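Local coordinates for protein alpha-1,3-glucanase (Bacillus circulans, PDB 5ZRU) that hydrolyses alpha-1,3-glucan, this chain being the GH87-type catalytic unit of a longer protein that probably also binds carbohydrate, at residues Thr78-Met83 with Ser369-Gly374; Ser115-Tyr118 with His123-Asp126; Ala208-Ala213 with Asn240-Ile245; Ser500-Gly505 with Asn516-Asn521; Ala540-Tyr545 with Asn554-Asn559. One frame throughout, in Å; residues are numbered along the deposited sequence.

In the fold
From the N terminus, contact 1 opens first, at strand 76-82 of the D1 part, and closes far along the chain at Ser369-Gly374 of the D2 beta-helix. It ties the two parts together. Contacts 2 and 3 are nested, one after the other, inside this long loop. Contact 2 closes a short hairpin in D1 and touches contact 1 through Met83 and Trp116. Contact 3 sets helix 203-216 against a loop of D2. Contacts 4 and 5 follow in series after contact 1 has closed. They bridge two walls of the beta-helix. Their centres are about 5 Å apart, and about 49 and 53 Å from the centre of contact 3.

Contact 1: residues Thr78-Met83 with Ser369-Gly374; sequences TMRFTM and SIRNNG
Arg80 of strand 76-82 and Asn372, just past strand 369-371, form the closest backbone approach, yet their CA atoms are 9.8 Å apart, so side chains must bridge the gap. Arg80 does this with an extended chain. Its CG is anti to the backbone N (chi1 -172°), which sends the guanidinium toward Asn372. Arg80 NH2 donates to Asn372 OD1 over 3.0 Å, with an N-H...O angle of 152°. The oxygen lies at the edge of the guanidinium, in its plane. The donor sits well above the carbonyl plane, not on a lone pair, and the two flat groups stand 90° apart. Higher up the Arg80 chain, its CD passes 4.4 Å from Arg371 CD. The two like charges come near each other here, and acids probably offset them. Arg80 NH1 makes a salt bridge with Asp169, a calcium ligand, while Arg371 is held by Glu172, Glu139 and Glu402. Asn372 ND2 bonds to Asn348 OD1 and Phe137 O, which fixes the turn of its amide. The arrangement is a buried polar interface, joining the antiparallel sheet of the D1 part to the wall of the D2 parallel beta-helix.

Contact 2: residues Ser115-Tyr118 with His123-Asp126; sequences SWQY and HPAD. With CA (calcium ion), chain I; ZN (zinc ion), chain G.
Gln117 bends at its second torsion (chi2 -81°), and Asp126 places CG trans to its carbonyl carbon (chi1 -69°). These turns lay the amide and carboxylate side by side, pointing the same way. Gln117 NE2 donates to Asp126 OD1 over 3.1 Å at 166°, nearly along the C-O axis of the acid. The same NE2 also gives a weak bond to Trp116 O. Water 1 donates to Gln117 OE1 and to Asp126 OD1, each at 2.8 Å, so OD1 takes two bonds. The other oxygen, Asp126 OD2, bonds to Ser290. Gln117 OE1 also rests against CB of Pro124. The backbones form a beta hairpin of strand 117-119 and the short, weakly bonded strand 124-125, part of the D1 antiparallel sheet. Tyr118 and Ala125 are its antiparallel hydrogen-bonded pair: Ala125 N meets Tyr118 O at 2.7 Å, and Tyr118 N meets Ala125 O at 3.0 Å. The CB atoms of this pair lie on the same face of the sheet. The tyrosine ring turns an edge to Ala125 O, and its hydroxyl bonds to Asp85. Each end of the hairpin meets a metal. At one end Ser115 O (2.3 Å) and Trp116 O (2.4 Å) bind a calcium ion, whose waters 3 and 4 bond to Asp126 O. At the turn end, His123 NE2 binds a zinc ion at 2.1 Å, together with Glu294.

Contact 3: residues Ala208-Ala213 with Asn240-Ile245; sequences AAVNAA and NKINNI
Val210 meets Ile242 and Ile245 through methyl groups alone; no ring, amide or other flat side chain has a face or an edge in this contact. The touching branch of the valine is CG1, the methyl trans to the backbone N (chi1 169°). Ile242 CD1 comes to 3.9 Å from Val210 CG1, and the two side chains pass at a slant. Ile245 CD1 approaches the same Val210 CG1 to 4.1 Å, with its chain at about a right angle to the valine. One methyl of the helix is thus shared by the ends of two isoleucines. Both isoleucines are extended at their second torsion, which carries each CD1 out toward the helix. A polar link lies beside this apolar patch. Water 8 donates to Asn244 O at 2.7 Å and makes a weak, long bond to Ala213 O at 3.5 Å. The three apolar residues are buried. Helix 203-216 packs here on the loop that leads into strand 245-249 of the D2 beta-helix. Val210 also touches Leu220 of strand 220-222 and Trp233 of strand 233-235, while Val214 of the same helix touches both isoleucines and Ile235 adjoins Ile242.

Contact 4: residues Ser500-Gly505 with Asn516-Asn521; sequences SAIQFG and NNININ
Ile502 and Ile520 cross at about a right angle, and their terminal methyls meet: Ile502 CD1 lies 4.0 Å from Ile520 CD1. Both isoleucines have the same shape. The CG1 branch leaves anti to the carbonyl carbon and then runs out straight, as in Ile520 (chi1 -57°, chi2 174°). The straight second torsion carries each CD1 out toward the other segment. Ile520 uses its second branch as well. Its CG2 presses on Ala501 CB at 3.6 Å, the tightest approach of the contact. Ile520 CD1 also stays within 4.1 Å of Ala501 CB, so the alanine methyl is met by both ends of the forked side chain. The same Ile502 CD1 also meets Ile518 CG2, more loosely, at 4.4 Å. Ile518 and Ile520 alternate with Asn519 along the strand, and their CB atoms point toward the other segment. The backbones stay apart: the nearest CA atoms, of Ala501 and Ile520, are 7.1 Å from each other. Strands 502-505 and 513-523 belong to different walls of the D2 parallel beta-helix, and these side chains fill the space between them. Ile494, Phe553 and Leu556 continue the apolar interior. Asn516 and Asn521 instead hydrogen-bond to Asn554 and Asn559 of the neighbouring strand 550-561. All four touching residues are buried and meet by carbon atoms alone. The contact therefore rests on van der Waals packing and the exclusion of water.

Contact 5: residues Ala540-Tyr545 with Asn554-Asn559; sequences AAIYTY and NNLTTN. With CA (calcium ion), chain K.
A coil of the D2 parallel beta-helix brings Ile542 and Leu556 together across its interior, from strands 542-544 and 550-561 on different walls. The two side chains reach toward each other tip to tip, with Ile542 CD1 4.0 Å from Leu556 CD2. With chi1 at 169°, Leu556 extends CG away from its backbone N. Its CD2 branch is the one that meets Ile542, while CD1 lies against Ile518 and Ile520 of the neighbouring coil. Ile542 is straight at its second torsion (chi2 169°), which brings its end methyl closer to the leucine than its CB direction suggests. A second, smaller touch lies beside the first. Ala541 CB faces Thr558 CG2 at 4.0 Å, so the threonine offers its methyl branch to the alanine. The CA atoms of Ala541 and Thr558 are 7.3 Å apart, the nearest of the two segments, and side chains alone close the gap. In the beta-helix this coil stacks on its neighbour: strand 542-544 pairs in parallel with strand 502-505, and strand 550-561 with strand 513-523. Ala541 also touches Ile520 of that neighbouring coil. The chain turns a corner at Asn554 and Asn555 before Leu556. Asn555 has a left-handed backbone conformation there. Its OD1 binds a calcium ion at 2.2 Å, while its ND2 bonds to Asn517 OD1 at the matching corner of the preceding coil.

Contact 1: residues Thr78-Met83 with Ser369-Gly374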
# COMPACT_ATOMS: atom_id res chain seq x y z
N THR A 78 -7.88 5.12 13.86
CA THR A 78 -8.10 4.59 12.52
C THR A 78 -8.76 3.23 12.67
O THR A 78 -8.42 2.47 13.57
CB THR A 78 -6.79 4.46 11.74
OG1 THR A 78 -6.11 5.72 11.75
CG2 THR A 78 -7.07 4.07 10.29
N MET A 79 -9.74 2.95 11.82
CA MET A 79 -10.45 1.67 11.87
C MET A 79 -10.40 1.02 10.50
O MET A 79 -10.74 1.66 9.50
CB MET A 79 -11.91 1.85 12.31
CG MET A 79 -12.71 0.52 12.30
SD MET A 79 -14.39 0.71 12.93
CE MET A 79 -15.10 1.76 11.66
N ARG A 80 -9.98 -0.25 10.45
CA ARG A 80 -10.09 -1.05 9.24
C ARG A 80 -11.35 -1.89 9.35
O ARG A 80 -11.53 -2.64 10.33
CB ARG A 80 -8.86 -1.92 9.03
CG ARG A 80 -8.85 -2.63 7.67
CD ARG A 80 -7.49 -3.23 7.38
NE ARG A 80 -7.40 -3.74 6.01
CZ ARG A 80 -7.57 -5.01 5.67
NH1 ARG A 80 -7.84 -5.93 6.60
NH2 ARG A 80 -7.45 -5.37 4.40
N PHE A 81 -12.23 -1.77 8.35
CA PHE A 81 -13.59 -2.30 8.44
C PHE A 81 -14.00 -2.85 7.08
O PHE A 81 -13.36 -2.59 6.06
CB PHE A 81 -14.59 -1.21 8.86
CG PHE A 81 -14.88 -0.22 7.76
CD1 PHE A 81 -13.99 0.81 7.50
CD2 PHE A 81 -15.98 -0.38 6.93
CE1 PHE A 81 -14.21 1.70 6.45
CE2 PHE A 81 -16.21 0.49 5.88
CZ PHE A 81 -15.33 1.55 5.64
N THR A 82 -15.12 -3.59 7.07
CA THR A 82 -15.76 -3.99 5.82
C THR A 82 -17.27 -3.78 5.95
O THR A 82 -17.83 -3.85 7.05
CB THR A 82 -15.47 -5.47 5.46
OG1 THR A 82 -16.18 -5.83 4.26
CG2 THR A 82 -15.93 -6.40 6.59
N MET A 83 -17.91 -3.50 4.82
CA MET A 83 -19.36 -3.42 4.73
C MET A 83 -19.76 -3.79 3.31
O MET A 83 -18.92 -3.77 2.41
CB MET A 83 -19.89 -2.03 5.11
CG MET A 83 -19.54 -0.93 4.10
SD MET A 83 -20.02 0.70 4.69
CE MET A 83 -21.78 0.75 4.39
N SER A 369 3.75 3.23 5.91
CA SER A 369 2.72 2.21 6.02
C SER A 369 2.08 2.07 4.65
O SER A 369 1.48 3.03 4.16
CB SER A 369 1.69 2.61 7.08
OG SER A 369 0.50 1.82 6.98
N ILE A 370 2.24 0.90 4.03
CA ILE A 370 1.76 0.63 2.67
C ILE A 370 0.71 -0.46 2.81
O ILE A 370 1.07 -1.63 3.00
CB ILE A 370 2.89 0.19 1.74
CG1 ILE A 370 4.12 1.12 1.91
CG2 ILE A 370 2.40 0.11 0.28
CD1 ILE A 370 3.87 2.56 1.51
N ARG A 371 -0.58 -0.13 2.75
CA ARG A 371 -1.59 -1.08 3.21
C ARG A 371 -2.77 -1.18 2.25
O ARG A 371 -3.31 -0.16 1.83
CB ARG A 371 -2.09 -0.70 4.61
CG ARG A 371 -3.03 -1.74 5.22
CD ARG A 371 -3.56 -1.31 6.59
NE ARG A 371 -2.51 -1.19 7.59
CZ ARG A 371 -2.58 -0.41 8.67
NH1 ARG A 371 -3.64 0.36 8.90
NH2 ARG A 371 -1.56 -0.39 9.51
N ASN A 372 -3.18 -2.41 1.93
CA ASN A 372 -4.48 -2.68 1.31
C ASN A 372 -4.58 -2.08 -0.09
O ASN A 372 -5.62 -1.56 -0.48
CB ASN A 372 -5.63 -2.17 2.19
CG ASN A 372 -6.95 -2.87 1.90
OD1 ASN A 372 -7.01 -4.10 1.77
ND2 ASN A 372 -8.02 -2.10 1.83
N ASN A 373 -3.50 -2.18 -0.87
CA ASN A 373 -3.48 -1.65 -2.23
C ASN A 373 -3.73 -2.75 -3.26
O ASN A 373 -3.51 -3.94 -3.00
CB ASN A 373 -2.13 -0.96 -2.49
CG ASN A 373 -1.95 0.28 -1.62
OD1 ASN A 373 -2.69 1.24 -1.76
ND2 ASN A 373 -0.97 0.24 -0.71
N GLY A 374 -4.19 -2.33 -4.44
CA GLY A 374 -4.69 -3.26 -5.44
C GLY A 374 -3.74 -3.61 -6.57
O GLY A 374 -4.18 -4.02 -7.65

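Contact 2: residues Ser115-Tyr118 with His123-Asp126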
# COMPACT_ATOMS: atom_id res chain seq x y z
N SER A 115 -14.18 0.91 -1.99
CA SER A 115 -13.68 -0.45 -1.97
C SER A 115 -14.50 -1.31 -2.92
O SER A 115 -15.36 -0.82 -3.65
CB SER A 115 -13.69 -0.97 -0.52
OG SER A 115 -14.97 -0.76 0.09
N TRP A 116 -14.22 -2.62 -2.91
CA TRP A 116 -14.86 -3.67 -3.71
C TRP A 116 -14.51 -3.57 -5.19
O TRP A 116 -14.95 -2.65 -5.89
CB TRP A 116 -16.39 -3.67 -3.51
CG TRP A 116 -16.77 -4.09 -2.11
CD1 TRP A 116 -16.85 -3.28 -1.02
CD2 TRP A 116 -17.13 -5.41 -1.66
NE1 TRP A 116 -17.22 -4.01 0.09
CE2 TRP A 116 -17.39 -5.31 -0.28
CE3 TRP A 116 -17.24 -6.65 -2.29
CZ2 TRP A 116 -17.78 -6.42 0.49
CZ3 TRP A 116 -17.62 -7.75 -1.52
CH2 TRP A 116 -17.88 -7.62 -0.15
N GLN A 117 -13.70 -4.52 -5.65
CA GLN A 117 -13.31 -4.72 -7.04
C GLN A 117 -13.48 -6.19 -7.37
O GLN A 117 -13.25 -7.05 -6.53
CB GLN A 117 -11.84 -4.31 -7.28
CG GLN A 117 -11.57 -2.82 -7.15
CD GLN A 117 -11.95 -2.08 -8.41
OE1 GLN A 117 -11.15 -2.00 -9.34
NE2 GLN A 117 -13.17 -1.55 -8.47
N TYR A 118 -13.88 -6.48 -8.62
CA TYR A 118 -14.37 -7.81 -8.96
C TYR A 118 -13.59 -8.40 -10.13
O TYR A 118 -13.32 -7.72 -11.12
CB TYR A 118 -15.88 -7.75 -9.27
CG TYR A 118 -16.72 -7.26 -8.11
CD1 TYR A 118 -17.22 -8.15 -7.16
CD2 TYR A 118 -17.01 -5.90 -7.95
CE1 TYR A 118 -17.98 -7.70 -6.09
CE2 TYR A 118 -17.78 -5.44 -6.89
CZ TYR A 118 -18.26 -6.35 -5.96
OH TYR A 118 -19.02 -5.91 -4.91
N HIS A 123 -8.13 -8.23 -15.07
CA HIS A 123 -8.53 -6.84 -15.04
C HIS A 123 -9.74 -6.70 -14.12
O HIS A 123 -10.70 -7.47 -14.26
CB HIS A 123 -8.89 -6.33 -16.43
CG HIS A 123 -7.71 -5.95 -17.27
ND1 HIS A 123 -6.74 -6.86 -17.64
CD2 HIS A 123 -7.35 -4.77 -17.81
CE1 HIS A 123 -5.83 -6.25 -18.37
NE2 HIS A 123 -6.18 -4.98 -18.50
N PRO A 124 -9.75 -5.72 -13.22
CA PRO A 124 -10.90 -5.58 -12.32
C PRO A 124 -12.13 -5.06 -13.04
O PRO A 124 -12.04 -4.33 -14.03
CB PRO A 124 -10.40 -4.56 -11.28
CG PRO A 124 -9.39 -3.76 -12.01
CD PRO A 124 -8.70 -4.72 -12.95
N ALA A 125 -13.29 -5.46 -12.53
CA ALA A 125 -14.58 -4.90 -12.91
C ALA A 125 -15.16 -4.16 -11.72
O ALA A 125 -14.79 -4.40 -10.56
CB ALA A 125 -15.54 -6.00 -13.39
N ASP A 126 -16.08 -3.23 -12.00
CA ASP A 126 -16.52 -2.28 -10.99
C ASP A 126 -17.86 -2.64 -10.34
O ASP A 126 -18.30 -1.91 -9.45
CB ASP A 126 -16.61 -0.88 -11.61
CG ASP A 126 -15.23 -0.31 -11.94
OD1 ASP A 126 -14.30 -0.47 -11.12
OD2 ASP A 126 -15.08 0.29 -13.03
CA CA I . -16.32 -0.67 -5.74
ZN ZN G . -5.20 -3.46 -19.51
O HOH W 1 -11.60 -0.63 -11.71
O HOH W 2 -12.85 -8.84 -14.02
O HOH W 3 -16.14 -0.39 -8.19
O HOH W 4 -18.01 -2.03 -6.70
O HOH W 5 -3.46 -4.41 -20.85
O HOH W 6 -14.28 0.49 -6.02
O HOH W 7 -17.64 1.41 -6.03

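Contact 3: residues Ala208-Ala213 with Asn240-Ile245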
# COMPACT_ATOMS: atom_id res chain seq x y z
N ALA A 208 -4.26 29.91 -7.38
CA ALA A 208 -3.74 31.26 -7.17
C ALA A 208 -2.64 31.26 -6.13
O ALA A 208 -1.64 31.97 -6.27
CB ALA A 208 -4.88 32.19 -6.75
N ALA A 209 -2.80 30.46 -5.07
CA ALA A 209 -1.81 30.41 -4.00
C ALA A 209 -0.49 29.82 -4.51
O ALA A 209 0.59 30.27 -4.11
CB ALA A 209 -2.35 29.59 -2.83
N VAL A 210 -0.56 28.81 -5.39
CA VAL A 210 0.65 28.27 -6.00
C VAL A 210 1.39 29.36 -6.76
O VAL A 210 2.61 29.53 -6.60
CB VAL A 210 0.31 27.08 -6.91
CG1 VAL A 210 1.53 26.70 -7.74
CG2 VAL A 210 -0.15 25.88 -6.06
N ASN A 211 0.68 30.10 -7.62
CA ASN A 211 1.33 31.17 -8.38
C ASN A 211 1.98 32.19 -7.47
O ASN A 211 3.09 32.66 -7.73
CB ASN A 211 0.32 31.85 -9.31
CG ASN A 211 -0.12 30.96 -10.46
OD1 ASN A 211 0.57 30.00 -10.81
ND2 ASN A 211 -1.26 31.29 -11.05
N ALA A 212 1.30 32.57 -6.38
CA ALA A 212 1.87 33.57 -5.49
C ALA A 212 3.08 33.03 -4.74
O ALA A 212 4.06 33.75 -4.52
CB ALA A 212 0.81 34.06 -4.50
N ALA A 213 3.02 31.75 -4.34
CA ALA A 213 4.16 31.13 -3.67
C ALA A 213 5.37 31.09 -4.59
O ALA A 213 6.48 31.43 -4.19
CB ALA A 213 3.79 29.72 -3.20
N ASN A 240 5.42 25.71 -18.51
CA ASN A 240 5.97 26.62 -17.50
C ASN A 240 6.18 25.81 -16.22
O ASN A 240 5.35 25.86 -15.30
CB ASN A 240 5.05 27.81 -17.29
CG ASN A 240 5.69 28.90 -16.44
OD1 ASN A 240 6.92 28.99 -16.35
ND2 ASN A 240 4.87 29.73 -15.81
N LYS A 241 7.27 25.06 -16.17
CA LYS A 241 7.53 24.20 -15.03
C LYS A 241 8.02 25.03 -13.85
O LYS A 241 8.59 26.11 -14.02
CB LYS A 241 8.54 23.11 -15.40
CG LYS A 241 7.90 21.99 -16.25
CD LYS A 241 8.80 20.80 -16.52
CE LYS A 241 9.75 21.07 -17.68
NZ LYS A 241 9.03 21.39 -18.95
N ILE A 242 7.75 24.52 -12.64
CA ILE A 242 8.14 25.17 -11.39
C ILE A 242 9.54 24.72 -11.01
O ILE A 242 9.88 23.54 -11.13
CB ILE A 242 7.13 24.85 -10.27
CG1 ILE A 242 5.83 25.63 -10.49
CG2 ILE A 242 7.71 25.19 -8.89
CD1 ILE A 242 4.71 25.25 -9.54
N ASN A 243 10.37 25.67 -10.56
CA ASN A 243 11.71 25.34 -10.10
C ASN A 243 11.65 24.68 -8.73
O ASN A 243 11.85 23.47 -8.61
CB ASN A 243 12.60 26.60 -10.06
CG ASN A 243 13.05 27.05 -11.45
OD1 ASN A 243 13.37 26.23 -12.31
ND2 ASN A 243 13.07 28.36 -11.67
N ASN A 244 11.37 25.45 -7.67
CA ASN A 244 11.30 24.91 -6.33
C ASN A 244 10.00 25.32 -5.66
O ASN A 244 9.53 26.45 -5.84
CB ASN A 244 12.50 25.38 -5.48
CG ASN A 244 13.83 25.08 -6.13
OD1 ASN A 244 14.22 23.92 -6.24
ND2 ASN A 244 14.54 26.12 -6.57
N ILE A 245 9.41 24.42 -4.88
CA ILE A 245 8.20 24.79 -4.16
C ILE A 245 8.08 23.93 -2.90
O ILE A 245 8.41 22.74 -2.91
CB ILE A 245 6.94 24.68 -5.06
CG1 ILE A 245 5.73 25.29 -4.35
CG2 ILE A 245 6.67 23.22 -5.50
CD1 ILE A 245 4.50 25.44 -5.26
O HOH W 8 8.11 28.39 -4.60

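Contact 4: residues Ser500-Gly505 with Asn516-Asn521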
# COMPACT_ATOMS: atom_id res chain seq x y z
N SER A 500 4.18 -22.21 -1.49
CA SER A 500 5.62 -22.38 -1.35
C SER A 500 6.30 -21.06 -0.97
O SER A 500 5.89 -19.99 -1.41
CB SER A 500 6.25 -22.94 -2.64
OG SER A 500 5.79 -24.26 -2.88
N ALA A 501 7.33 -21.16 -0.13
CA ALA A 501 7.99 -19.95 0.37
C ALA A 501 8.75 -19.22 -0.74
O ALA A 501 8.65 -18.00 -0.88
CB ALA A 501 8.93 -20.29 1.53
N ILE A 502 9.54 -19.94 -1.53
CA ILE A 502 10.35 -19.34 -2.59
C ILE A 502 10.06 -20.09 -3.88
O ILE A 502 10.17 -21.32 -3.92
CB ILE A 502 11.85 -19.40 -2.25
CG1 ILE A 502 12.12 -18.72 -0.91
CG2 ILE A 502 12.67 -18.72 -3.34
CD1 ILE A 502 13.53 -18.95 -0.41
N GLN A 503 9.70 -19.35 -4.93
CA GLN A 503 9.21 -19.92 -6.19
C GLN A 503 9.95 -19.31 -7.38
O GLN A 503 10.07 -18.08 -7.47
CB GLN A 503 7.70 -19.69 -6.34
CG GLN A 503 7.10 -20.02 -7.71
CD GLN A 503 5.57 -20.02 -7.69
OE1 GLN A 503 4.97 -20.46 -6.71
NE2 GLN A 503 4.94 -19.53 -8.75
N PHE A 504 10.45 -20.17 -8.28
CA PHE A 504 11.13 -19.78 -9.51
C PHE A 504 10.41 -20.40 -10.70
O PHE A 504 10.12 -21.60 -10.68
CB PHE A 504 12.58 -20.30 -9.62
CG PHE A 504 13.50 -19.90 -8.51
CD1 PHE A 504 13.42 -20.51 -7.27
CD2 PHE A 504 14.52 -19.00 -8.74
CE1 PHE A 504 14.31 -20.19 -6.26
CE2 PHE A 504 15.42 -18.67 -7.72
CZ PHE A 504 15.30 -19.26 -6.50
N GLY A 505 10.20 -19.63 -11.76
CA GLY A 505 9.64 -20.25 -12.95
C GLY A 505 9.71 -19.37 -14.18
O GLY A 505 10.25 -18.26 -14.15
N ASN A 516 21.06 -15.88 1.40
CA ASN A 516 21.87 -16.11 2.59
C ASN A 516 21.04 -15.88 3.86
O ASN A 516 20.26 -14.93 3.93
CB ASN A 516 23.10 -15.20 2.60
CG ASN A 516 24.06 -15.49 1.44
OD1 ASN A 516 24.14 -16.62 0.96
ND2 ASN A 516 24.77 -14.47 0.99
N ASN A 517 21.20 -16.76 4.84
CA ASN A 517 20.57 -16.60 6.16
C ASN A 517 19.05 -16.47 6.03
O ASN A 517 18.44 -15.52 6.51
CB ASN A 517 21.14 -15.38 6.91
CG ASN A 517 22.67 -15.31 6.86
OD1 ASN A 517 23.36 -16.33 6.86
ND2 ASN A 517 23.19 -14.08 6.83
N ILE A 518 18.44 -17.45 5.37
CA ILE A 518 16.99 -17.50 5.19
C ILE A 518 16.40 -18.45 6.23
O ILE A 518 16.90 -19.57 6.42
CB ILE A 518 16.62 -17.98 3.77
CG1 ILE A 518 17.41 -17.22 2.70
CG2 ILE A 518 15.10 -17.90 3.55
CD1 ILE A 518 17.22 -15.72 2.69
N ASN A 519 15.33 -18.01 6.91
CA ASN A 519 14.59 -18.87 7.83
C ASN A 519 13.17 -19.04 7.31
O ASN A 519 12.42 -18.06 7.19
CB ASN A 519 14.56 -18.28 9.24
CG ASN A 519 15.94 -18.16 9.85
OD1 ASN A 519 16.72 -19.10 9.82
ND2 ASN A 519 16.24 -16.98 10.39
N ILE A 520 12.80 -20.29 7.02
CA ILE A 520 11.48 -20.61 6.49
C ILE A 520 10.75 -21.43 7.54
O ILE A 520 11.11 -22.58 7.81
CB ILE A 520 11.58 -21.37 5.16
CG1 ILE A 520 12.38 -20.54 4.16
CG2 ILE A 520 10.18 -21.69 4.64
CD1 ILE A 520 12.69 -21.25 2.80
N ASN A 521 9.72 -20.84 8.12
CA ASN A 521 9.00 -21.46 9.23
C ASN A 521 7.54 -21.56 8.83
O ASN A 521 6.78 -20.60 8.98
CB ASN A 521 9.19 -20.66 10.51
CG ASN A 521 8.50 -21.30 11.70
OD1 ASN A 521 8.06 -22.45 11.63
ND2 ASN A 521 8.40 -20.56 12.79

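Contact 5: residues Ala540-Tyr545 with Asn554-Asn559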
# COMPACT_ATOMS: atom_id res chain seq x y z
N ALA A 540 5.98 -26.05 -0.57
CA ALA A 540 7.35 -26.39 -0.23
C ALA A 540 8.13 -25.18 0.27
O ALA A 540 7.70 -24.03 0.15
CB ALA A 540 8.07 -27.00 -1.44
N ALA A 541 9.32 -25.46 0.81
CA ALA A 541 10.26 -24.38 1.11
C ALA A 541 10.77 -23.72 -0.16
O ALA A 541 10.83 -22.49 -0.25
CB ALA A 541 11.43 -24.92 1.93
N ILE A 542 11.19 -24.52 -1.14
CA ILE A 542 11.71 -24.01 -2.41
C ILE A 542 11.04 -24.78 -3.53
O ILE A 542 10.99 -26.02 -3.50
CB ILE A 542 13.24 -24.15 -2.50
CG1 ILE A 542 13.90 -23.47 -1.29
CG2 ILE A 542 13.75 -23.57 -3.81
CD1 ILE A 542 15.41 -23.78 -1.16
N TYR A 543 10.59 -24.06 -4.55
CA TYR A 543 9.79 -24.58 -5.65
C TYR A 543 10.29 -24.00 -6.95
O TYR A 543 10.47 -22.79 -7.06
CB TYR A 543 8.31 -24.20 -5.42
CG TYR A 543 7.34 -24.45 -6.55
CD1 TYR A 543 7.25 -25.69 -7.17
CD2 TYR A 543 6.46 -23.45 -6.94
CE1 TYR A 543 6.32 -25.91 -8.20
CE2 TYR A 543 5.53 -23.66 -7.95
CZ TYR A 543 5.46 -24.89 -8.57
OH TYR A 543 4.53 -25.09 -9.56
N THR A 544 10.54 -24.85 -7.95
CA THR A 544 10.73 -24.35 -9.31
C THR A 544 9.81 -25.11 -10.25
O THR A 544 9.51 -26.29 -10.05
CB THR A 544 12.19 -24.44 -9.80
OG1 THR A 544 12.44 -25.74 -10.35
CG2 THR A 544 13.20 -24.13 -8.66
N TYR A 545 9.33 -24.39 -11.26
CA TYR A 545 8.60 -24.99 -12.38
C TYR A 545 9.30 -24.64 -13.69
O TYR A 545 8.67 -24.54 -14.74
CB TYR A 545 7.13 -24.55 -12.38
CG TYR A 545 6.90 -23.06 -12.41
CD1 TYR A 545 7.01 -22.30 -11.24
CD2 TYR A 545 6.53 -22.41 -13.59
CE1 TYR A 545 6.80 -20.93 -11.26
CE2 TYR A 545 6.31 -21.03 -13.61
CZ TYR A 545 6.44 -20.30 -12.44
OH TYR A 545 6.23 -18.94 -12.44
N ASN A 554 22.90 -20.27 1.28
CA ASN A 554 23.85 -20.44 2.37
C ASN A 554 23.11 -20.21 3.68
O ASN A 554 22.42 -19.20 3.82
CB ASN A 554 25.02 -19.46 2.25
CG ASN A 554 25.82 -19.64 0.97
OD1 ASN A 554 26.62 -20.56 0.86
ND2 ASN A 554 25.60 -18.76 -0.01
N ASN A 555 23.26 -21.14 4.62
CA ASN A 555 22.63 -21.02 5.94
C ASN A 555 21.11 -20.87 5.82
O ASN A 555 20.52 -19.85 6.20
CB ASN A 555 23.23 -19.85 6.74
CG ASN A 555 22.68 -19.78 8.15
OD1 ASN A 555 22.34 -20.81 8.72
ND2 ASN A 555 22.58 -18.57 8.71
N LEU A 556 20.49 -21.90 5.27
CA LEU A 556 19.04 -21.99 5.19
C LEU A 556 18.54 -22.81 6.37
O LEU A 556 19.09 -23.88 6.67
CB LEU A 556 18.62 -22.65 3.88
CG LEU A 556 17.14 -23.04 3.77
CD1 LEU A 556 16.26 -21.80 3.76
CD2 LEU A 556 16.92 -23.89 2.53
N THR A 557 17.50 -22.32 7.06
CA THR A 557 16.81 -23.14 8.05
C THR A 557 15.36 -23.32 7.65
O THR A 557 14.74 -22.40 7.10
CB THR A 557 16.87 -22.56 9.47
OG1 THR A 557 16.00 -21.42 9.56
CG2 THR A 557 18.30 -22.17 9.84
N THR A 558 14.81 -24.51 7.92
CA THR A 558 13.40 -24.78 7.64
C THR A 558 12.73 -25.38 8.86
O THR A 558 13.37 -25.92 9.77
CB THR A 558 13.20 -25.73 6.44
OG1 THR A 558 13.83 -26.99 6.70
CG2 THR A 558 13.79 -25.12 5.19
N ASN A 559 11.40 -25.28 8.85
CA ASN A 559 10.55 -25.86 9.89
C ASN A 559 9.11 -25.85 9.38
O ASN A 559 8.70 -24.91 8.70
CB ASN A 559 10.65 -25.06 11.20
CG ASN A 559 9.87 -25.71 12.33
OD1 ASN A 559 10.13 -26.86 12.69
ND2 ASN A 559 8.92 -24.98 12.90
CA CA K . 21.74 -20.99 10.79